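Local coordinates for BAR/IMD domain-containing adapter protein 2-like 2 (Mus musculus, PDB 3OK8) that binds phosphoinositides through its I-BAR domain and induces planar or gently curved membrane structures, at residues A[33-36]-A[37-40]. Numbering follows the deposited sequence.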
# COMPACT_ATOMS: atom_id res chain seq x y z
N VAL A 33 2.32 0.60 -19.67
CA VAL A 33 2.38 -0.84 -19.41
C VAL A 33 3.72 -1.22 -18.77
O VAL A 33 3.80 -2.14 -17.97
CB VAL A 33 2.14 -1.70 -20.66
CG1 VAL A 33 2.60 -3.14 -20.40
CG2 VAL A 33 0.68 -1.69 -21.03
N TYR A 34 4.77 -0.50 -19.14
CA TYR A 34 6.07 -0.72 -18.53
C TYR A 34 6.03 -0.28 -17.07
O TYR A 34 6.27 -1.07 -16.16
CB TYR A 34 7.12 0.07 -19.30
CG TYR A 34 8.51 0.00 -18.72
CD1 TYR A 34 9.27 -1.16 -18.82
CD2 TYR A 34 9.08 1.11 -18.10
CE1 TYR A 34 10.56 -1.22 -18.30
CE2 TYR A 34 10.37 1.06 -17.57
CZ TYR A 34 11.10 -0.11 -17.68
OH TYR A 34 12.37 -0.17 -17.17
N LEU A 35 5.72 1.00 -16.85
CA LEU A 35 5.68 1.55 -15.51
C LEU A 35 4.64 0.81 -14.68
O LEU A 35 4.82 0.63 -13.48
CB LEU A 35 5.35 3.04 -15.56
CG LEU A 35 6.44 3.88 -16.23
CD1 LEU A 35 5.98 5.31 -16.40
CD2 LEU A 35 7.73 3.79 -15.41
N GLY A 36 3.56 0.40 -15.33
CA GLY A 36 2.50 -0.33 -14.67
C GLY A 36 2.97 -1.68 -14.14
O GLY A 36 2.60 -2.08 -13.04
N ASN A 37 3.80 -2.38 -14.90
CA ASN A 37 4.27 -3.67 -14.44
C ASN A 37 5.22 -3.57 -13.23
O ASN A 37 5.17 -4.41 -12.32
CB ASN A 37 4.86 -4.47 -15.60
CG ASN A 37 3.79 -5.19 -16.39
OD1 ASN A 37 2.78 -5.61 -15.83
ND2 ASN A 37 4.00 -5.35 -17.69
N ASN A 38 6.04 -2.52 -13.23
CA ASN A 38 6.88 -2.15 -12.09
C ASN A 38 6.05 -1.89 -10.85
O ASN A 38 6.40 -2.30 -9.74
CB ASN A 38 7.65 -0.86 -12.40
CG ASN A 38 8.83 -1.07 -13.33
OD1 ASN A 38 9.17 -2.20 -13.71
ND2 ASN A 38 9.47 0.02 -13.70
N TYR A 39 4.95 -1.17 -11.05
CA TYR A 39 3.98 -0.90 -10.00
C TYR A 39 3.45 -2.20 -9.36
O TYR A 39 3.39 -2.33 -8.13
CB TYR A 39 2.83 -0.10 -10.61
CG TYR A 39 2.01 0.73 -9.66
CD1 TYR A 39 2.07 0.55 -8.29
CD2 TYR A 39 1.13 1.69 -10.15
CE1 TYR A 39 1.29 1.32 -7.43
CE2 TYR A 39 0.36 2.46 -9.31
CZ TYR A 39 0.43 2.26 -7.95
OH TYR A 39 -0.36 3.05 -7.13
N LEU A 40 3.06 -3.16 -10.19
CA LEU A 40 2.57 -4.44 -9.69
C LEU A 40 3.63 -5.16 -8.87
O LEU A 40 3.35 -5.66 -7.79
CB LEU A 40 2.15 -5.36 -10.84
CG LEU A 40 0.82 -5.07 -11.53
CD1 LEU A 40 0.79 -5.76 -12.89
CD2 LEU A 40 -0.32 -5.54 -10.65
O HOH W 1 12.61 -0.91 -14.73
O HOH W 2 8.29 -2.54 -16.12
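N38 meets Y34 one helical turn back by bringing its amide nitrogen over a face of the phenol ring, ND2 lying 4.1 Å from CE2 of Y34; the amide and ring planes are 60° apart, so the two groups do not stack. With CG anti to the carbonyl carbon (chi1 -77°), the N38 amide is laid across the Y34 side chain. Two waters extend the pairing: one is hydrogen-bonded to OH of Y34 and weakly accepts from ND2 of N38, while the other donates both to O of Y34 and, at 2.6 Å, to OD1 of N38. OD1 is also hydrogen-bonded to R41. A leucine at N38 would probably leave the second water without its side-chain acceptor and R41 without this partner. Carbonyl O of Y34 accepts from N of N38 as well, at 3.3 Å and a nearly straight 168°. This i to i+4 bond belongs to helix 5-66 of the I-BAR (IMD) domain, an antiparallel dimer of three-helix bundles. N37 lies alongside V33, pointing the same way, with ND2 3.8 Å from CG1 of V33; its backbone N bonds to O of V33 at 3.1 Å. At G36, buried and without a side chain, O accepts from N of L40 at 3.1 Å. L40 packs on V95, H99 and L103 of helix 71-147, whereas L35 and Y39 rest on V52 and A50 of the second subunit.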